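Local coordinates for choline/ethanolamine kinase family protein (Mesorhizobium loti, PDB 3DXQ), which probably phosphorylates ethanolamine or a similar small alcohol, as a member of the choline/ethanolamine kinase family, at residues A[153-158]-A[284-289]; A[243-248]-A[293-298]; A[132-137]-A[254-259]; A[222-227]-A[232-237]. All blocks are in the same frame, centred on the assembly; numbering follows the deposited sequence.

How the contacts relate
All four contacts lie in the helical part of this kinase-like chain, and helix 237-263 ties them together. It supplies residues 254-259 to contact 3 and 243-248 to contact 2; contact 4 is the turn leading into it, and contact 1 packs beside it. Contacts 1 and 2 have centres 12 Å apart and touch, with Leu285 on Lys247 and Met286 on Ala248. Contacts 2 and 4, with centres 14 Å apart, meet through the Lys247-Asp223 salt bridge. The centres of contacts 3 and 4 are 29 Å apart. Along the chain, both segments of contact 4 precede those of contact 2, while contacts 1, 2 and 3 interleave, so helices distant in sequence form one bundle.

Contact 1: residues A[153-158]-A[284-289]; sequences HDVVRE and ALMETP
Selenomethionine Met286 meets Val155 and Glu158 because its chain runs straight out from the helix and hooks only at the end. CG stands anti to its own carbonyl carbon (chi1 -65°), chi2 is extended, and the bend at chi3 (83°) turns the methyl CE onto the neighbouring helix. The contact belongs to the helical lobe of a protein-kinase-like fold, where the last turn of helix 271-287 lies against an early turn of helix 152-167.

The touching atoms divide neatly. The selenium lies 4.0 Å from Val155 CG1, the two side chains crossing at about a right angle, while CE sits 3.7 Å from Glu158 CB. Glu158 therefore contributes the aliphatic root of its side chain; bent at chi2, it carries the carboxylate away from Met286. That carboxylate turns to Arg157 instead, whose NH1 lies 3.2 Å from Glu158 OE2 in a salt bridge. NH2 of the same guanidinium reaches Asp154 OD1, in the guanidinium plane, through a long, weak bond, so one arginine joins two acids on the exposed side of the helix.

Helix 237-263 covers the inner side of the contact: Val155 packs on Leu252, and Met286 on Ala248. Val155 also touches Phe279 and Lys283 of helix 271-287, which widens the packing beyond the selenium. Further along, the carbonyl of Leu285 takes two bonds from Thr288, one from its backbone N at 3.2 Å and one from its hydroxyl, with OG1 2.7 Å from Leu285 O.

Contact 2: residues A[243-248]-A[293-298]; sequences VVIYKA and RHLAAV
Val244 lies over a face of the His294 imidazole, its CG2 methyl 3.9 Å from the ring centroid and only 14° off the ring normal. This is a CH-pi contact, displaced a little toward the rim on the ND1-CE1 side, and the two side chains cross at about a right angle. The other methyl, CG1, approaches ND1 at 3.7 Å, so both branches of the valine brace the ring. Put in place of His294, an alanine would probably leave the Val244 methyls without their flat cover and open a gap between the helices.

Here helix 237-263, the long central helix of the kinase-like helical lobe, is crossed steeply by the C-terminal helix 289-300. The local axes approach to 9.6 Å at -119°.

One residue further along each helix, Ile245 and Leu295 also cross nearly at right angles, with Ile245 CG1 4.0 Å from Leu295 CD1; their methyl ends are modelled implausibly close, and that detail is doubtful. Val298 approaches Ile245 more loosely, CG2 to CG1 at 4.4 Å. Phe291, a turn before Leu295, packs on both Val244 and Ile245, and Val162 of helix 152-167 touches Ile245 and Leu295 together.

Contact 3: residues A[132-137]-A[254-259]; sequences AMIDDY and WTLWGL
Tyr137 and Trp257 lie side by side and point the same way, joining helix 130-141 to helix 237-263 in the helical lobe of this kinase-like fold. The local axes run 9.7 Å apart and cross at 32°.

Each aromatic takes a different first torsion. Tyr137 has CG anti to its carbonyl carbon, whereas Trp257 has CG opposite its backbone N (chi1 175°), which lays the indole alongside the phenol. Tyr137 CE2 lies 3.9 Å from Trp257 CB, and Trp257 CA lies over a face of the phenol ring. At the far end the hydroxyl OH reaches the edge of the indole, 3.8 Å from CD1 and near its plane. The carbonyl O of Met133, one turn back on the tyrosine's own helix, also lies over a face of the phenol ring. A serine replacing Tyr137 would probably leave the CD1 edge of Trp257 without its neighbour and the indole less restrained.

Leu256 completes the seam. Its CB packs 3.9 Å from Tyr137 CB, and its extended chain sends CD1 across to Ile134 CG2 at 4.0 Å. Behind the indole stands Trp254, which also touches Asp179 in the loop bearing the His-Cys-Asp sequence, of the kind characteristic of the family. The two indoles meet edge to face, Trp254 CZ3 sitting 3.8 Å above the centre of the Trp257 ring.

Contact 4: residues A[222-227]-A[232-237]; sequences QDEELM and GGEARP
Selenomethionine Met227 wraps round the single methyl of Ala235. Met227 CB and Ala235 CB are 3.9 Å apart, the selenium stands at the same distance from that methyl, and CE, brought back by the bend at chi3 (-56°), comes to 4.1 Å. Three atoms of one long side chain thus embrace one small one, and both residues are buried. The small alanine lets the loop pass close to the helix, with the two CA atoms 5.9 Å apart.

Beside this apolar core lies a looser acidic pair. Glu224 OE1 is 4.4 Å from Glu234 CG and 4.6 Å from Glu234 OE2, like charges that would probably disfavour each other were there no cation nearby. Arg240 supplies it: it forms a salt bridge with Glu224 and a long, weak ion pair with Glu234. The same arginine packs on Met227 and Ala235, and Val243, one turn further on, also touches Met227, so the next helix forms the floor of the contact. On another side of helix 220-231, Asp223 forms a salt bridge with Lys247 and a hydrogen bond with Ser213.

Backbone shape sets the path of the loop. Gly232 leaves the helix with positive phi (79°), a conformation that favours glycine, and extended residues then lead back past Met227. Arg236 occupies the N-cap of the following helix, and its N is bound by the Glu239 carboxylate, the N3-to-N-cap half of a capping box. The whole is a compact helix-loop-helix connection, turning the chain from helix 220-231 into helix 237-263 of the helical lobe.

Contact 1: residues A[153-158]-A[284-289]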
# COMPACT_ATOMS: atom_id res chain seq x y z
N HIS A 153 21.87 0.08 12.72
CA HIS A 153 22.41 -1.27 12.62
C HIS A 153 21.72 -2.29 13.54
O HIS A 153 21.65 -3.48 13.22
CB HIS A 153 23.93 -1.25 12.80
CG HIS A 153 24.64 -0.44 11.76
ND1 HIS A 153 25.19 0.80 12.02
CD2 HIS A 153 24.84 -0.67 10.44
CE1 HIS A 153 25.72 1.28 10.91
NE2 HIS A 153 25.52 0.41 9.94
N ASP A 154 21.17 -1.83 14.66
CA ASP A 154 20.43 -2.72 15.56
C ASP A 154 19.13 -3.15 14.88
O ASP A 154 18.84 -4.35 14.73
CB ASP A 154 20.11 -2.03 16.89
CG ASP A 154 21.36 -1.63 17.66
OD1 ASP A 154 22.38 -2.35 17.59
OD2 ASP A 154 21.32 -0.58 18.33
N VAL A 155 18.35 -2.17 14.46
CA VAL A 155 17.11 -2.45 13.78
C VAL A 155 17.34 -3.42 12.60
O VAL A 155 16.54 -4.35 12.38
CB VAL A 155 16.42 -1.16 13.31
CG1 VAL A 155 15.33 -1.47 12.30
CG2 VAL A 155 15.86 -0.38 14.50
N VAL A 156 18.44 -3.23 11.85
CA VAL A 156 18.75 -4.14 10.73
C VAL A 156 19.10 -5.54 11.25
O VAL A 156 18.64 -6.56 10.72
CB VAL A 156 19.87 -3.57 9.83
CG1 VAL A 156 20.29 -4.59 8.77
CG2 VAL A 156 19.41 -2.29 9.17
N ARG A 157 19.92 -5.58 12.31
CA ARG A 157 20.31 -6.84 12.91
C ARG A 157 19.07 -7.55 13.45
O ARG A 157 18.80 -8.71 13.11
CB ARG A 157 21.35 -6.61 14.01
CG ARG A 157 21.86 -7.89 14.68
CD ARG A 157 22.84 -7.58 15.80
NE ARG A 157 22.36 -6.48 16.64
CZ ARG A 157 21.40 -6.57 17.57
NH1 ARG A 157 20.80 -7.73 17.83
NH2 ARG A 157 21.06 -5.49 18.27
N GLU A 158 18.30 -6.84 14.26
CA GLU A 158 17.07 -7.41 14.82
C GLU A 158 16.10 -7.88 13.73
O GLU A 158 15.40 -8.87 13.94
CB GLU A 158 16.34 -6.42 15.75
CG GLU A 158 17.12 -5.94 17.00
CD GLU A 158 17.47 -7.05 18.01
OE1 GLU A 158 17.17 -8.23 17.73
OE2 GLU A 158 18.07 -6.72 19.08
N ALA A 284 10.63 2.18 17.80
CA ALA A 284 9.78 2.21 19.00
C ALA A 284 9.03 0.91 19.17
O ALA A 284 9.05 0.31 20.26
CB ALA A 284 8.80 3.37 18.94
N LEU A 285 8.40 0.47 18.08
CA LEU A 285 7.62 -0.76 18.07
C LEU A 285 8.49 -1.97 18.40
O LEU A 285 8.11 -2.78 19.24
CB LEU A 285 6.97 -0.97 16.70
CG LEU A 285 6.03 -2.16 16.57
CD1 LEU A 285 4.96 -2.12 17.65
CD2 LEU A 285 5.42 -2.18 15.19
N MSE A 286 9.65 -2.06 17.76
CA MSE A 286 10.53 -3.21 17.97
C MSE A 286 11.07 -3.29 19.40
O MSE A 286 11.40 -4.36 19.89
CB MSE A 286 11.66 -3.22 16.94
CG MSE A 286 11.16 -3.43 15.52
SE MSE A 286 12.58 -3.58 14.21
CE MSE A 286 13.06 -5.49 14.38
N GLU A 287 11.11 -2.16 20.08
CA GLU A 287 11.64 -2.13 21.43
C GLU A 287 10.63 -2.44 22.53
O GLU A 287 11.02 -2.67 23.67
CB GLU A 287 12.30 -0.79 21.69
CG GLU A 287 13.62 -0.66 20.99
CD GLU A 287 14.21 0.72 21.15
OE1 GLU A 287 13.51 1.62 21.66
OE2 GLU A 287 15.38 0.89 20.77
N THR A 288 9.35 -2.44 22.20
CA THR A 288 8.34 -2.75 23.20
C THR A 288 8.49 -4.23 23.60
O THR A 288 8.85 -5.08 22.76
CB THR A 288 6.92 -2.47 22.66
OG1 THR A 288 6.69 -3.22 21.46
CG2 THR A 288 6.75 -1.01 22.35
N PRO A 289 8.25 -4.55 24.88
CA PRO A 289 8.35 -5.96 25.26
C PRO A 289 7.26 -6.80 24.59
O PRO A 289 7.42 -8.00 24.45
CB PRO A 289 8.19 -5.94 26.78
CG PRO A 289 7.54 -4.64 27.10
CD PRO A 289 7.90 -3.68 26.01

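Contact 2: residues A[243-248]-A[293-298]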
# COMPACT_ATOMS: atom_id res chain seq x y z
N VAL A 243 1.02 -9.53 11.76
CA VAL A 243 0.63 -8.16 11.45
C VAL A 243 1.62 -7.21 12.14
O VAL A 243 2.22 -6.34 11.50
CB VAL A 243 -0.79 -7.86 11.89
CG1 VAL A 243 -1.15 -6.45 11.47
CG2 VAL A 243 -1.75 -8.83 11.27
N VAL A 244 1.83 -7.40 13.42
CA VAL A 244 2.75 -6.52 14.14
C VAL A 244 4.16 -6.57 13.51
O VAL A 244 4.81 -5.54 13.36
CB VAL A 244 2.76 -6.86 15.62
CG1 VAL A 244 3.85 -6.09 16.37
CG2 VAL A 244 1.40 -6.55 16.20
N ILE A 245 4.59 -7.76 13.09
CA ILE A 245 5.90 -7.93 12.46
C ILE A 245 6.00 -7.10 11.17
O ILE A 245 7.02 -6.40 10.94
CB ILE A 245 6.18 -9.43 12.15
CG1 ILE A 245 6.70 -10.12 13.41
CG2 ILE A 245 7.20 -9.60 11.06
CD1 ILE A 245 7.95 -9.49 13.94
N TYR A 246 4.95 -7.15 10.37
CA TYR A 246 4.91 -6.38 9.13
C TYR A 246 4.77 -4.88 9.39
O TYR A 246 5.34 -4.08 8.64
CB TYR A 246 3.81 -6.90 8.18
CG TYR A 246 4.10 -8.29 7.65
CD1 TYR A 246 5.33 -8.60 7.07
CD2 TYR A 246 3.14 -9.30 7.72
CE1 TYR A 246 5.60 -9.88 6.59
CE2 TYR A 246 3.40 -10.58 7.23
CZ TYR A 246 4.64 -10.87 6.67
OH TYR A 246 4.89 -12.14 6.18
N LYS A 247 4.04 -4.49 10.43
CA LYS A 247 4.03 -3.08 10.81
C LYS A 247 5.48 -2.60 10.90
O LYS A 247 5.84 -1.58 10.32
CB LYS A 247 3.34 -2.85 12.15
CG LYS A 247 1.84 -2.65 12.13
CD LYS A 247 1.31 -2.66 13.56
CE LYS A 247 0.22 -1.64 13.82
NZ LYS A 247 -0.43 -1.80 15.16
N ALA A 248 6.33 -3.35 11.60
CA ALA A 248 7.73 -2.96 11.77
C ALA A 248 8.49 -3.01 10.45
O ALA A 248 9.17 -2.05 10.10
CB ALA A 248 8.43 -3.84 12.84
N ARG A 293 7.21 -10.85 22.27
CA ARG A 293 6.11 -11.83 22.42
C ARG A 293 5.44 -12.14 21.09
O ARG A 293 5.15 -13.30 20.79
CB ARG A 293 5.04 -11.34 23.40
CG ARG A 293 5.00 -12.08 24.72
CD ARG A 293 4.05 -11.37 25.68
NE ARG A 293 4.72 -10.29 26.43
CZ ARG A 293 4.18 -9.12 26.74
NH1 ARG A 293 2.95 -8.79 26.34
NH2 ARG A 293 4.89 -8.23 27.44
N HIS A 294 5.19 -11.10 20.30
CA HIS A 294 4.60 -11.27 18.97
C HIS A 294 5.53 -12.07 18.06
O HIS A 294 5.07 -12.88 17.24
CB HIS A 294 4.27 -9.92 18.34
CG HIS A 294 3.03 -9.30 18.89
ND1 HIS A 294 3.00 -8.01 19.37
CD2 HIS A 294 1.78 -9.79 19.03
CE1 HIS A 294 1.78 -7.73 19.80
NE2 HIS A 294 1.02 -8.79 19.61
N LEU A 295 6.82 -11.81 18.21
CA LEU A 295 7.84 -12.47 17.42
C LEU A 295 7.87 -13.95 17.80
O LEU A 295 7.78 -14.84 16.94
CB LEU A 295 9.19 -11.82 17.69
CG LEU A 295 10.32 -12.05 16.69
CD1 LEU A 295 9.90 -11.45 15.36
CD2 LEU A 295 11.64 -11.44 17.20
N ALA A 296 7.94 -14.20 19.11
CA ALA A 296 7.96 -15.55 19.66
C ALA A 296 6.72 -16.35 19.24
O ALA A 296 6.82 -17.55 19.01
CB ALA A 296 8.08 -15.49 21.15
N ALA A 297 5.57 -15.68 19.15
CA ALA A 297 4.31 -16.30 18.69
C ALA A 297 4.38 -16.66 17.20
O ALA A 297 3.83 -17.69 16.79
CB ALA A 297 3.16 -15.37 18.95
N VAL A 298 5.02 -15.82 16.38
CA VAL A 298 5.19 -16.16 14.97
C VAL A 298 6.16 -17.32 14.82
O VAL A 298 5.90 -18.21 13.99
CB VAL A 298 5.67 -14.98 14.11
CG1 VAL A 298 5.98 -15.44 12.71
CG2 VAL A 298 4.60 -13.90 14.04

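Contact 3: residues A[132-137]-A[254-259]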
# COMPACT_ATOMS: atom_id res chain seq x y z
N ALA A 132 14.42 -9.23 -0.08
CA ALA A 132 15.28 -8.99 -1.23
C ALA A 132 15.46 -7.47 -1.33
O ALA A 132 16.59 -6.95 -1.30
CB ALA A 132 14.67 -9.54 -2.49
N MSE A 133 14.32 -6.77 -1.37
CA MSE A 133 14.34 -5.31 -1.44
C MSE A 133 15.13 -4.68 -0.29
O MSE A 133 15.91 -3.75 -0.51
CB MSE A 133 12.93 -4.75 -1.47
CG MSE A 133 12.24 -5.02 -2.78
SE MSE A 133 10.44 -4.28 -2.83
CE MSE A 133 9.52 -5.66 -4.10
N ILE A 134 14.93 -5.18 0.93
CA ILE A 134 15.62 -4.64 2.10
C ILE A 134 17.14 -4.76 1.98
O ILE A 134 17.85 -3.79 2.18
CB ILE A 134 15.14 -5.31 3.41
CG1 ILE A 134 13.75 -4.79 3.77
CG2 ILE A 134 16.09 -5.02 4.57
CD1 ILE A 134 13.06 -5.56 4.85
N ASP A 135 17.61 -5.95 1.64
CA ASP A 135 19.03 -6.19 1.43
C ASP A 135 19.59 -5.32 0.32
O ASP A 135 20.73 -4.86 0.37
CB ASP A 135 19.28 -7.65 1.05
CG ASP A 135 18.95 -8.62 2.17
OD1 ASP A 135 18.98 -8.23 3.35
OD2 ASP A 135 18.66 -9.79 1.85
N ASP A 136 18.78 -5.14 -0.71
CA ASP A 136 19.17 -4.34 -1.85
C ASP A 136 19.51 -2.93 -1.38
O ASP A 136 20.65 -2.46 -1.59
CB ASP A 136 18.01 -4.33 -2.85
CG ASP A 136 18.43 -3.92 -4.24
OD1 ASP A 136 19.47 -3.24 -4.38
OD2 ASP A 136 17.68 -4.28 -5.19
N TYR A 137 18.54 -2.27 -0.72
CA TYR A 137 18.71 -0.90 -0.21
C TYR A 137 19.90 -0.79 0.76
O TYR A 137 20.65 0.19 0.75
CB TYR A 137 17.42 -0.38 0.46
CG TYR A 137 16.20 -0.26 -0.45
CD1 TYR A 137 16.32 -0.10 -1.83
CD2 TYR A 137 14.92 -0.23 0.10
CE1 TYR A 137 15.19 0.02 -2.64
CE2 TYR A 137 13.78 -0.10 -0.70
CZ TYR A 137 13.93 0.02 -2.07
OH TYR A 137 12.82 0.15 -2.85
N TRP A 254 10.37 1.31 3.83
CA TRP A 254 10.24 2.69 3.39
C TRP A 254 11.30 3.59 4.02
O TRP A 254 11.82 4.49 3.35
CB TRP A 254 8.83 3.19 3.67
CG TRP A 254 7.84 2.53 2.77
CD1 TRP A 254 6.88 1.62 3.11
CD2 TRP A 254 7.71 2.75 1.36
NE1 TRP A 254 6.16 1.26 2.00
CE2 TRP A 254 6.65 1.94 0.91
CE3 TRP A 254 8.39 3.56 0.44
CZ2 TRP A 254 6.25 1.91 -0.42
CZ3 TRP A 254 8.00 3.53 -0.88
CH2 TRP A 254 6.94 2.71 -1.30
N THR A 255 11.64 3.37 5.28
CA THR A 255 12.71 4.16 5.89
C THR A 255 13.97 4.13 5.02
O THR A 255 14.52 5.18 4.67
CB THR A 255 13.07 3.65 7.28
OG1 THR A 255 12.01 3.97 8.18
CG2 THR A 255 14.37 4.28 7.78
N LEU A 256 14.41 2.92 4.67
CA LEU A 256 15.60 2.72 3.83
C LEU A 256 15.45 3.36 2.45
O LEU A 256 16.39 3.97 1.94
CB LEU A 256 15.91 1.23 3.68
CG LEU A 256 16.32 0.48 4.94
CD1 LEU A 256 16.47 -1.00 4.64
CD2 LEU A 256 17.60 1.04 5.52
N TRP A 257 14.27 3.21 1.86
CA TRP A 257 13.95 3.86 0.58
C TRP A 257 14.09 5.39 0.65
O TRP A 257 14.64 6.02 -0.26
CB TRP A 257 12.52 3.52 0.18
CG TRP A 257 12.04 4.22 -1.03
CD1 TRP A 257 12.19 3.81 -2.32
CD2 TRP A 257 11.30 5.44 -1.08
NE1 TRP A 257 11.58 4.70 -3.18
CE2 TRP A 257 11.02 5.71 -2.44
CE3 TRP A 257 10.83 6.33 -0.11
CZ2 TRP A 257 10.30 6.85 -2.86
CZ3 TRP A 257 10.11 7.47 -0.52
CH2 TRP A 257 9.85 7.71 -1.89
N GLY A 258 13.57 5.96 1.74
CA GLY A 258 13.62 7.40 2.00
C GLY A 258 15.04 7.92 2.17
O GLY A 258 15.34 9.06 1.78
N LEU A 259 15.91 7.12 2.78
CA LEU A 259 17.33 7.47 2.89
C LEU A 259 17.99 7.49 1.50
O LEU A 259 18.83 8.36 1.21
CB LEU A 259 18.08 6.53 3.84
CG LEU A 259 18.03 6.90 5.33
CD1 LEU A 259 16.62 7.10 5.80
CD2 LEU A 259 18.72 5.87 6.21

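Contact 4: residues A[222-227]-A[232-237]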
# COMPACT_ATOMS: atom_id res chain seq x y z
N GLN A 222 -8.64 -0.34 16.38
CA GLN A 222 -8.82 -0.38 14.95
C GLN A 222 -8.24 -1.67 14.38
O GLN A 222 -8.86 -2.30 13.49
CB GLN A 222 -8.17 0.84 14.31
CG GLN A 222 -8.92 2.14 14.58
CD GLN A 222 -8.20 3.35 14.03
OE1 GLN A 222 -7.15 3.76 14.55
NE2 GLN A 222 -8.80 3.98 13.04
N ASP A 223 -7.08 -2.06 14.89
CA ASP A 223 -6.45 -3.32 14.49
C ASP A 223 -7.35 -4.51 14.78
O ASP A 223 -7.46 -5.39 13.94
CB ASP A 223 -5.10 -3.50 15.17
CG ASP A 223 -4.01 -2.65 14.56
OD1 ASP A 223 -4.25 -1.98 13.53
OD2 ASP A 223 -2.90 -2.66 15.10
N GLU A 224 -7.99 -4.54 15.94
CA GLU A 224 -8.91 -5.64 16.25
C GLU A 224 -10.08 -5.61 15.28
O GLU A 224 -10.48 -6.63 14.75
CB GLU A 224 -9.47 -5.54 17.67
CG GLU A 224 -8.43 -5.76 18.76
CD GLU A 224 -7.61 -7.03 18.53
OE1 GLU A 224 -8.21 -8.13 18.38
OE2 GLU A 224 -6.35 -6.91 18.50
N GLU A 225 -10.64 -4.44 15.07
CA GLU A 225 -11.76 -4.32 14.17
C GLU A 225 -11.37 -4.78 12.75
O GLU A 225 -12.15 -5.46 12.10
CB GLU A 225 -12.30 -2.88 14.16
CG GLU A 225 -13.64 -2.77 13.48
CD GLU A 225 -13.98 -1.35 13.13
OE1 GLU A 225 -13.86 -0.47 14.00
OE2 GLU A 225 -14.38 -1.12 11.98
N LEU A 226 -10.16 -4.42 12.31
CA LEU A 226 -9.63 -4.80 10.98
C LEU A 226 -9.46 -6.31 10.87
O LEU A 226 -9.93 -6.93 9.92
CB LEU A 226 -8.25 -4.14 10.77
CG LEU A 226 -7.42 -4.50 9.53
CD1 LEU A 226 -8.08 -3.99 8.20
CD2 LEU A 226 -5.99 -3.99 9.67
N MSE A 227 -8.78 -6.91 11.84
CA MSE A 227 -8.50 -8.34 11.80
C MSE A 227 -9.76 -9.17 11.96
O MSE A 227 -9.96 -10.18 11.26
CB MSE A 227 -7.45 -8.70 12.86
CG MSE A 227 -6.09 -8.12 12.52
SE MSE A 227 -4.65 -8.54 13.78
CE MSE A 227 -5.56 -7.79 15.46
N GLY A 232 -12.96 -13.17 9.97
CA GLY A 232 -14.29 -13.72 10.23
C GLY A 232 -14.35 -14.23 11.66
O GLY A 232 -15.19 -15.08 12.00
N GLY A 233 -13.45 -13.71 12.49
CA GLY A 233 -13.39 -14.08 13.90
C GLY A 233 -12.21 -13.39 14.53
O GLY A 233 -11.35 -12.89 13.85
N GLU A 234 -12.16 -13.36 15.84
CA GLU A 234 -11.03 -12.72 16.50
C GLU A 234 -9.71 -13.35 16.05
O GLU A 234 -9.59 -14.57 15.97
CB GLU A 234 -11.17 -12.85 18.02
CG GLU A 234 -10.11 -12.07 18.77
CD GLU A 234 -10.21 -12.24 20.26
OE1 GLU A 234 -11.22 -12.79 20.73
OE2 GLU A 234 -9.27 -11.81 20.96
N ALA A 235 -8.72 -12.50 15.77
CA ALA A 235 -7.38 -12.93 15.37
C ALA A 235 -6.74 -13.80 16.45
O ALA A 235 -7.16 -13.77 17.58
CB ALA A 235 -6.50 -11.72 15.10
N ARG A 236 -5.75 -14.60 16.04
CA ARG A 236 -5.03 -15.53 16.91
C ARG A 236 -3.62 -15.00 17.14
O ARG A 236 -3.14 -14.17 16.39
CB ARG A 236 -5.01 -16.92 16.28
CG ARG A 236 -6.41 -17.44 16.01
CD ARG A 236 -6.46 -18.92 15.79
NE ARG A 236 -6.72 -19.33 14.42
CZ ARG A 236 -7.89 -19.75 13.93
NH1 ARG A 236 -8.98 -19.85 14.67
NH2 ARG A 236 -7.98 -20.10 12.65
N PRO A 237 -2.95 -15.46 18.18
CA PRO A 237 -1.61 -14.90 18.51
C PRO A 237 -0.55 -14.95 17.41
O PRO A 237 0.32 -14.08 17.37
CB PRO A 237 -1.17 -15.73 19.68
CG PRO A 237 -2.46 -16.19 20.32
CD PRO A 237 -3.38 -16.47 19.16